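Local coordinates for cellulase (Uncultured bacterium, PDB 6XSO), which probably hydrolyses internal beta-1,4 linkages of cellulose and related plant polysaccharides, as a broad-specificity family 5 endoglucanase, at residues 78-83 and 265-270; 105-110 and 115-120; 20-25 and 301-306. All blocks are in the same frame, centred on the assembly; numbering follows the deposited sequence.

Contact 1. Residues 78-83 and 265-270; sequences AIRVPV and AVQVHA
One face of the Arg80 guanidinium is occupied by the amide oxygen of Gln267, while the imidazole of His269 presents its edge to the same group, bringing NE2 to 3.4 Å from Arg80 NH2 at an oblique approach. The setting is a TIM barrel, in which strands 78-81 and 264-270 face each other across the interior rather than sharing backbone bonds; the alpha carbons of Arg80 and Gln267 remain 11.9 Å apart. Long side chains therefore have to close the gap. Arg80 does so with CG trans to its own nitrogen (chi1 178°) and the chain straight out to NE, and Gln267 reaches back in the same extended form. Over the guanidinium, Gln267 OE1 lies 3.3 Å from Arg80 NH2 and 3.4 Å from Arg80 NE, yet neither N-H points at it, so the fit is face contact and not bonding. The imidazole stands steeply to the guanidinium, their planes 75° apart. Arg80's N-H groups are directed to other partners: NH2 to Glu171 and Asn174, NH1 to Glu308 and Asn34. In clan GH-A enzymes the two catalytic glutamates sit at the C-terminal ends of strands four and seven, which makes Glu175, the partner of His269 ND1, and Glu308 their probable counterparts; Arg80 and His269 would then be second-shell positioners. An alanine in place of this arginine is likely to leave Glu171 and Glu308 without their shared cationic mate and to uncover the Gln267 amide. A bond within the one strand helps to fix how amide and imidazole are turned: His269 NE2 donates to Gln267 OE1 at 2.8 Å, with an N-H...O angle of 144° and the oxygen lying practically in the imidazole plane.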
loop_
_atom_site.group_PDB
_atom_site.type_symbol
_atom_site.label_atom_id
_atom_site.label_comp_id
_atom_site.label_asym_id
_atom_site.label_seq_id
_atom_site.Cartn_x
_atom_site.Cartn_y
_atom_site.Cartn_z
ATOM N N ALA A 78 6.228 11.186 -0.224
ATOM C CA ALA A 78 6.278 9.744 -0.420
ATOM C C ALA A 78 5.278 9.359 -1.494
ATOM O O ALA A 78 4.219 9.981 -1.616
ATOM C CB ALA A 78 5.951 9.013 0.895
ATOM N N ILE A 79 5.632 8.327 -2.263
ATOM C CA ILE A 79 4.781 7.790 -3.316
ATOM C C ILE A 79 4.677 6.281 -3.104
ATOM O O ILE A 79 5.702 5.601 -2.979
ATOM C CB ILE A 79 5.348 8.091 -4.715
ATOM C CG1 ILE A 79 5.654 9.583 -4.936
ATOM C CG2 ILE A 79 4.388 7.571 -5.799
ATOM C CD1 ILE A 79 4.442 10.506 -4.984
ATOM N N ARG A 80 3.446 5.764 -3.056
ATOM C CA ARG A 80 3.213 4.330 -3.162
ATOM C C ARG A 80 3.027 3.997 -4.639
ATOM O O ARG A 80 2.215 4.631 -5.326
ATOM C CB ARG A 80 1.988 3.893 -2.352
ATOM C CG ARG A 80 1.645 2.377 -2.450
ATOM C CD ARG A 80 0.776 2.016 -1.321
ATOM N NE ARG A 80 0.258 0.656 -1.194
ATOM C CZ ARG A 80 -0.960 0.256 -1.550
ATOM N NH1 ARG A 80 -1.764 1.042 -2.259
ATOM N NH2 ARG A 80 -1.354 -0.971 -1.244
ATOM N N VAL A 81 3.771 2.998 -5.110
ATOM C CA VAL A 81 3.773 2.556 -6.504
ATOM C C VAL A 81 3.237 1.126 -6.478
ATOM O O VAL A 81 4.019 0.167 -6.383
ATOM C CB VAL A 81 5.178 2.653 -7.119
ATOM C CG1 VAL A 81 5.182 2.104 -8.546
ATOM C CG2 VAL A 81 5.646 4.120 -7.132
ATOM N N PRO A 82 1.923 0.935 -6.531
ATOM C CA PRO A 82 1.389 -0.431 -6.582
ATOM C C PRO A 82 1.805 -1.132 -7.862
ATOM O O PRO A 82 1.801 -0.551 -8.947
ATOM C CB PRO A 82 -0.129 -0.235 -6.553
ATOM C CG PRO A 82 -0.371 1.185 -6.334
ATOM C CD PRO A 82 0.870 1.958 -6.593
ATOM N N VAL A 83 2.136 -2.416 -7.738
ATOM C CA VAL A 83 2.558 -3.206 -8.887
ATOM C C VAL A 83 1.825 -4.538 -8.858
ATOM O O VAL A 83 1.798 -5.210 -7.819
ATOM C CB VAL A 83 4.080 -3.470 -8.900
ATOM C CG1 VAL A 83 4.485 -4.222 -10.151
ATOM C CG2 VAL A 83 4.873 -2.203 -8.822
ATOM N N ALA A 265 6.614 -2.226 9.639
ATOM C CA ALA A 265 5.421 -1.416 9.792
ATOM C C ALA A 265 4.209 -2.225 9.353
ATOM O O ALA A 265 4.327 -3.201 8.605
ATOM C CB ALA A 265 5.497 -0.148 8.941
ATOM N N VAL A 266 3.030 -1.815 9.833
ATOM C CA VAL A 266 1.762 -2.447 9.476
ATOM C C VAL A 266 0.949 -1.466 8.650
ATOM O O VAL A 266 0.904 -0.267 8.956
ATOM C CB VAL A 266 0.981 -2.903 10.725
ATOM C CG1 VAL A 266 -0.465 -3.319 10.388
ATOM C CG2 VAL A 266 1.733 -4.043 11.408
ATOM N N GLN A 267 0.297 -1.973 7.608
ATOM C CA GLN A 267 -0.502 -1.128 6.733
ATOM C C GLN A 267 -1.959 -1.564 6.682
ATOM O O GLN A 267 -2.276 -2.757 6.608
ATOM C CB GLN A 267 0.088 -1.090 5.299
ATOM C CG GLN A 267 -0.857 -0.464 4.260
ATOM C CD GLN A 267 -0.282 -0.311 2.859
ATOM O OE1 GLN A 267 -1.010 0.023 1.931
ATOM N NE2 GLN A 267 1.016 -0.525 2.710
ATOM N N VAL A 268 -2.832 -0.554 6.705
ATOM C CA VAL A 268 -4.257 -0.681 6.479
ATOM C C VAL A 268 -4.662 0.377 5.456
ATOM O O VAL A 268 -3.902 1.298 5.148
ATOM C CB VAL A 268 -5.055 -0.477 7.771
ATOM C CG1 VAL A 268 -4.579 -1.445 8.856
ATOM C CG2 VAL A 268 -4.940 0.975 8.265
ATOM N N HIS A 269 -5.877 0.219 4.925
ATOM C CA HIS A 269 -6.486 1.211 4.039
ATOM C C HIS A 269 -7.739 1.755 4.708
ATOM O O HIS A 269 -8.309 1.123 5.601
ATOM C CB HIS A 269 -6.835 0.580 2.692
ATOM C CG HIS A 269 -5.636 0.057 1.963
ATOM N ND1 HIS A 269 -5.724 -0.813 0.897
ATOM C CD2 HIS A 269 -4.317 0.275 2.164
ATOM C CE1 HIS A 269 -4.506 -1.103 0.467
ATOM N NE2 HIS A 269 -3.635 -0.479 1.238
ATOM N N ALA A 270 -8.148 2.965 4.309
ATOM C CA ALA A 270 -9.327 3.575 4.923
ATOM C C ALA A 270 -10.060 4.448 3.918
ATOM O O ALA A 270 -9.493 5.417 3.396
ATOM C CB ALA A 270 -8.924 4.434 6.122
#

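Contact 2. Residues 105-110 and 115-120; sequences EVVDYV and MYCIIN
Met115 enters the contact through its CB, which rests 4.0 Å from Val110 CG1, while beyond it the chain bends and its end lies against helix 66-73. The backbones come near here too, since the alpha carbons of Val110 and Met115 are 6.0 Å apart where helix 97-111 has almost run out. At Tyr116 it is the main chain that touches: Val110 CG1 sits 3.4 Å from Tyr116 O, a carbonyl that takes its hydrogen bond from Ile79 of the neighbouring strand. The phenol ring itself leaves on the far side of the strand, where its hydroxyl meets Glu20 and its ring system pairs with Lys167 in a cation-pi interaction. Cys117 turns back to the helix and fills the space between two valines one turn apart. Its CB lies 3.7 Å from Val110 CG1, and its sulfur, swung trans to the backbone nitrogen (chi1 -172°), is carried toward Val107 and lies 4.0 Å from Val107 CG2. Ile118, like Tyr116, points away from the helix, and touches Glu171. Ile119 closes the row with its branch methyl: CG2 meets Val107 CG2 at 3.6 Å, methyl against methyl, the two side chains being roughly perpendicular. The helix thus offers Val107 and Val110, Val110 working through CG1 and Val107 mainly through CG2, and the strand answers with every second residue. The side-chain pairs are all apolar and buried. The axes approach to 8.3 Å and run nearly antiparallel, at 155°, consistent with the short turn that reverses the chain between helix and strand. Strand 78-81, helix 97-111 and strand 116-119 make up a beta-alpha-beta crossover, the repeating step of the TIM barrel, and this contact is the seam along which its helix lies on its second strand.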
loop_
_atom_site.group_PDB
_atom_site.type_symbol
_atom_site.label_atom_id
_atom_site.label_comp_id
_atom_site.label_asym_id
_atom_site.label_seq_id
_atom_site.Cartn_x
_atom_site.Cartn_y
_atom_site.Cartn_z
ATOM N N GLU A 105 12.582 1.855 -13.240
ATOM C CA GLU A 105 12.537 3.225 -13.757
ATOM C C GLU A 105 11.580 4.098 -12.950
ATOM O O GLU A 105 11.897 5.253 -12.627
ATOM C CB GLU A 105 12.133 3.246 -15.237
ATOM C CG GLU A 105 13.216 2.729 -16.176
ATOM C CD GLU A 105 12.762 2.510 -17.626
ATOM O OE1 GLU A 105 11.552 2.613 -17.919
ATOM O OE2 GLU A 105 13.624 2.185 -18.474
ATOM N N VAL A 106 10.378 3.592 -12.668
ATOM C CA VAL A 106 9.404 4.407 -11.952
ATOM C C VAL A 106 9.882 4.682 -10.532
ATOM O O VAL A 106 9.757 5.809 -10.028
ATOM C CB VAL A 106 8.012 3.748 -12.014
ATOM C CG1 VAL A 106 7.013 4.554 -11.210
ATOM C CG2 VAL A 106 7.572 3.644 -13.468
ATOM N N VAL A 107 10.432 3.666 -9.858
ATOM C CA VAL A 107 11.012 3.879 -8.533
ATOM C C VAL A 107 12.080 4.963 -8.588
ATOM O O VAL A 107 12.124 5.855 -7.729
ATOM C CB VAL A 107 11.568 2.552 -7.987
ATOM C CG1 VAL A 107 12.345 2.780 -6.717
ATOM C CG2 VAL A 107 10.405 1.587 -7.772
ATOM N N ASP A 108 12.955 4.901 -9.603
ATOM C CA ASP A 108 13.989 5.908 -9.769
ATOM C C ASP A 108 13.381 7.296 -9.903
ATOM O O ASP A 108 13.909 8.268 -9.348
ATOM C CB ASP A 108 14.841 5.580 -11.001
ATOM C CG ASP A 108 15.786 4.412 -10.770
ATOM O OD1 ASP A 108 16.062 4.073 -9.594
ATOM O OD2 ASP A 108 16.270 3.821 -11.774
ATOM N N TYR A 109 12.264 7.411 -10.629
ATOM C CA TYR A 109 11.641 8.720 -10.792
ATOM C C TYR A 109 11.247 9.292 -9.435
ATOM O O TYR A 109 11.301 10.513 -9.216
ATOM C CB TYR A 109 10.355 8.611 -11.612
ATOM C CG TYR A 109 10.446 8.142 -13.042
ATOM C CD1 TYR A 109 11.640 8.151 -13.750
ATOM C CD2 TYR A 109 9.300 7.725 -13.698
ATOM C CE1 TYR A 109 11.684 7.721 -15.075
ATOM C CE2 TYR A 109 9.330 7.307 -15.010
ATOM C CZ TYR A 109 10.522 7.282 -15.687
ATOM O OH TYR A 109 10.561 6.849 -17.004
ATOM N N VAL A 110 10.782 8.426 -8.532
ATOM C CA VAL A 110 10.317 8.872 -7.226
ATOM C C VAL A 110 11.487 9.267 -6.339
ATOM O O VAL A 110 11.517 10.362 -5.760
ATOM C CB VAL A 110 9.468 7.772 -6.564
ATOM C CG1 VAL A 110 9.140 8.163 -5.143
ATOM C CG2 VAL A 110 8.204 7.485 -7.369
ATOM N N MET A 115 11.908 11.602 -2.333
ATOM C CA MET A 115 10.718 11.079 -1.689
ATOM C C MET A 115 10.904 9.596 -1.385
ATOM O O MET A 115 11.674 8.896 -2.047
ATOM C CB MET A 115 9.483 11.256 -2.585
ATOM C CG MET A 115 9.025 12.734 -2.723
ATOM S SD MET A 115 7.427 12.948 -3.573
ATOM C CE MET A 115 7.955 12.547 -5.210
ATOM N N TYR A 116 10.190 9.116 -0.369
ATOM C CA TYR A 116 10.089 7.682 -0.129
ATOM C C TYR A 116 9.275 7.017 -1.237
ATOM O O TYR A 116 8.390 7.619 -1.844
ATOM C CB TYR A 116 9.393 7.409 1.209
ATOM C CG TYR A 116 10.207 7.796 2.403
ATOM C CD1 TYR A 116 10.238 9.103 2.851
ATOM C CD2 TYR A 116 10.968 6.858 3.069
ATOM C CE1 TYR A 116 11.001 9.470 3.944
ATOM C CE2 TYR A 116 11.724 7.202 4.150
ATOM C CZ TYR A 116 11.729 8.512 4.593
ATOM O OH TYR A 116 12.489 8.857 5.673
ATOM N N CYS A 117 9.568 5.740 -1.485
ATOM C CA CYS A 117 8.849 4.952 -2.476
ATOM C C CYS A 117 8.507 3.590 -1.881
ATOM O O CYS A 117 9.394 2.888 -1.392
ATOM C CB CYS A 117 9.691 4.748 -3.739
ATOM S SG CYS A 117 8.753 3.983 -5.086
ATOM N N ILE A 118 7.226 3.229 -1.897
ATOM C CA ILE A 118 6.779 1.889 -1.512
ATOM C C ILE A 118 6.412 1.130 -2.783
ATOM O O ILE A 118 5.603 1.612 -3.581
ATOM C CB ILE A 118 5.557 1.972 -0.580
ATOM C CG1 ILE A 118 5.870 2.670 0.743
ATOM C CG2 ILE A 118 4.995 0.560 -0.317
ATOM C CD1 ILE A 118 4.582 3.046 1.538
ATOM N N ILE A 119 6.963 -0.082 -2.953
ATOM C CA ILE A 119 6.516 -0.990 -4.007
ATOM C C ILE A 119 5.895 -2.215 -3.345
ATOM O O ILE A 119 6.330 -2.638 -2.268
ATOM C CB ILE A 119 7.604 -1.427 -4.998
ATOM C CG1 ILE A 119 8.795 -2.024 -4.263
ATOM C CG2 ILE A 119 8.012 -0.232 -5.880
ATOM C CD1 ILE A 119 9.835 -2.633 -5.224
ATOM N N ASN A 120 4.868 -2.778 -3.977
ATOM C CA ASN A 120 4.134 -3.878 -3.348
ATOM C C ASN A 120 3.828 -4.990 -4.361
ATOM O O ASN A 120 4.340 -5.017 -5.483
ATOM C CB ASN A 120 2.843 -3.389 -2.654
ATOM C CG ASN A 120 1.717 -3.089 -3.641
ATOM O OD1 ASN A 120 1.927 -3.049 -4.850
ATOM N ND2 ASN A 120 0.514 -2.880 -3.122
#

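Contact 3. Residues 20-25 and 301-306; sequences ETATNA and GIPVII
Pro303 presses its ring against the first turn of helix 22-28, meeting Ala22 and Thr23 at the N-terminal end of the TIM barrel, just before strand 304-309 begins. The ring can be followed atom by atom. CB, the base of the ring, lies 3.9 Å from Thr23 OG1 and equally far from Thr23 CA. CG, the outermost atom, is surrounded most closely: it sits 3.7 Å from Thr23 N, near the peptide joining the two helix residues, and 3.9 Å from the Ala22 CB methyl, which lies nearer the ring plane, beyond CG. CD then turns back toward the proline nitrogen and still has Thr23 OG1 at 3.7 Å. The hydroxyl oxygen thus sits above one face of the proline ring, displaced toward CG, and it can do so because it lies trans to the Thr23 carbonyl carbon (chi1 -69°), beside the backbone nitrogen, with the methyl turned elsewhere. The two side chains stand at about a right angle. This is van der Waals contact of a ring with a helix start, partly buried, with Ala22 on the inner side and Thr23 at the solvent-exposed margin. Further along the same helix, Val26 continues the packing onto Pro303 and Ile305, so that the helix lies against the start of the barrel strand. Both segments carry helix-end signals. On the proline side, helix 279-298 finishes in a Schellman motif whose C-prime residue is Gly301; its positive phi lets the chain turn out of the helix, and Ile302 N reaches back to Phe297 O. On the other side, Thr21 is the N-cap that starts helix 22-28: its OG1 accepts from Asn24 N over 3.1 Å, with a nearly straight N-H...O angle of 163°.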
loop_
_atom_site.group_PDB
_atom_site.type_symbol
_atom_site.label_atom_id
_atom_site.label_comp_id
_atom_site.label_asym_id
_atom_site.label_seq_id
_atom_site.Cartn_x
_atom_site.Cartn_y
_atom_site.Cartn_z
ATOM N N GLU A 20 17.176 4.048 8.832
ATOM C CA GLU A 20 16.420 4.560 9.958
ATOM C C GLU A 20 15.409 3.513 10.404
ATOM O O GLU A 20 15.117 2.550 9.682
ATOM C CB GLU A 20 15.677 5.840 9.555
ATOM C CG GLU A 20 14.651 5.613 8.455
ATOM C CD GLU A 20 14.102 6.888 7.849
ATOM O OE1 GLU A 20 14.195 7.976 8.482
ATOM O OE2 GLU A 20 13.524 6.797 6.736
ATOM N N THR A 21 14.882 3.701 11.610
ATOM C CA THR A 21 13.819 2.826 12.071
ATOM C C THR A 21 12.571 3.036 11.216
ATOM O O THR A 21 12.342 4.104 10.642
ATOM C CB THR A 21 13.450 3.100 13.534
ATOM O OG1 THR A 21 12.913 4.421 13.673
ATOM C CG2 THR A 21 14.657 2.932 14.455
ATOM N N ALA A 22 11.730 2.006 11.163
ATOM C CA ALA A 22 10.467 2.175 10.461
ATOM C C ALA A 22 9.619 3.265 11.096
ATOM O O ALA A 22 8.897 3.965 10.387
ATOM C CB ALA A 22 9.706 0.857 10.422
ATOM N N THR A 23 9.692 3.427 12.421
ATOM C CA THR A 23 8.929 4.485 13.080
ATOM C C THR A 23 9.331 5.853 12.540
ATOM O O THR A 23 8.479 6.694 12.240
ATOM C CB THR A 23 9.110 4.410 14.601
ATOM O OG1 THR A 23 8.454 3.239 15.105
ATOM C CG2 THR A 23 8.510 5.623 15.291
ATOM N N ASN A 24 10.638 6.091 12.400
ATOM C CA ASN A 24 11.077 7.364 11.831
ATOM C C ASN A 24 10.746 7.463 10.346
ATOM O O ASN A 24 10.388 8.548 9.865
ATOM C CB ASN A 24 12.565 7.568 12.081
ATOM C CG ASN A 24 12.843 8.082 13.479
ATOM O OD1 ASN A 24 12.062 8.862 14.030
ATOM N ND2 ASN A 24 13.951 7.647 14.064
ATOM N N ALA A 25 10.872 6.361 9.598
ATOM C CA ALA A 25 10.521 6.408 8.180
ATOM C C ALA A 25 9.086 6.880 7.997
ATOM O O ALA A 25 8.801 7.767 7.181
ATOM C CB ALA A 25 10.682 5.033 7.544
ATOM N N GLY A 301 4.721 0.097 19.712
ATOM C CA GLY A 301 5.949 0.365 18.992
ATOM C C GLY A 301 5.988 -0.175 17.587
ATOM O O GLY A 301 7.073 -0.329 17.019
ATOM N N ILE A 302 4.832 -0.478 17.012
ATOM C CA ILE A 302 4.706 -0.916 15.629
ATOM C C ILE A 302 4.072 0.239 14.854
ATOM O O ILE A 302 2.883 0.540 15.052
ATOM C CB ILE A 302 3.865 -2.193 15.523
ATOM C CG1 ILE A 302 4.477 -3.320 16.351
ATOM C CG2 ILE A 302 3.723 -2.598 14.053
ATOM C CD1 ILE A 302 3.477 -4.411 16.673
ATOM N N PRO A 303 4.814 0.911 13.982
ATOM C CA PRO A 303 4.246 2.056 13.260
ATOM C C PRO A 303 3.269 1.604 12.185
ATOM O O PRO A 303 3.328 0.474 11.688
ATOM C CB PRO A 303 5.480 2.744 12.662
ATOM C CG PRO A 303 6.477 1.584 12.468
ATOM C CD PRO A 303 6.222 0.651 13.613
ATOM N N VAL A 304 2.342 2.493 11.855
ATOM C CA VAL A 304 1.268 2.179 10.922
ATOM C C VAL A 304 1.282 3.141 9.749
ATOM O O VAL A 304 1.495 4.356 9.902
ATOM C CB VAL A 304 -0.098 2.187 11.631
ATOM C CG1 VAL A 304 -1.255 2.002 10.644
ATOM C CG2 VAL A 304 -0.127 1.120 12.702
ATOM N N ILE A 305 1.016 2.587 8.573
ATOM C CA ILE A 305 0.816 3.337 7.342
ATOM C C ILE A 305 -0.616 3.113 6.885
ATOM O O ILE A 305 -1.051 1.963 6.734
ATOM C CB ILE A 305 1.803 2.892 6.240
ATOM C CG1 ILE A 305 3.245 3.147 6.668
ATOM C CG2 ILE A 305 1.420 3.535 4.887
ATOM C CD1 ILE A 305 4.285 2.403 5.805
ATOM N N ILE A 306 -1.347 4.201 6.657
ATOM C CA ILE A 306 -2.648 4.143 5.974
ATOM C C ILE A 306 -2.301 4.328 4.497
ATOM O O ILE A 306 -2.127 5.449 3.986
ATOM C CB ILE A 306 -3.636 5.168 6.529
ATOM C CG1 ILE A 306 -3.891 4.893 8.015
ATOM C CG2 ILE A 306 -4.928 5.144 5.724
ATOM C CD1 ILE A 306 -4.753 5.985 8.679
#

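The three contacts show one barrel from its interior, its wall and its N-terminal end. The centre of contact 1 lies about 2 Å from the centre of the chain, and contacts 2 and 3 each have their centres about 12 Å from it. Neighbouring strands connect them: Val81 N to Ile118 O, at 2.8 Å, joins contact 1 to contact 2, and Val266 O to Ile305 N, at 2.9 Å, joins it to contact 3. Contacts 2 and 3, about 18 Å apart by their centres, meet where Tyr116 OH lies 2.5 Å from Glu20 OE2. Contact 1 lies at the probable active site, beside Glu175 and Glu308, and Asn120 of contact 2 comes close.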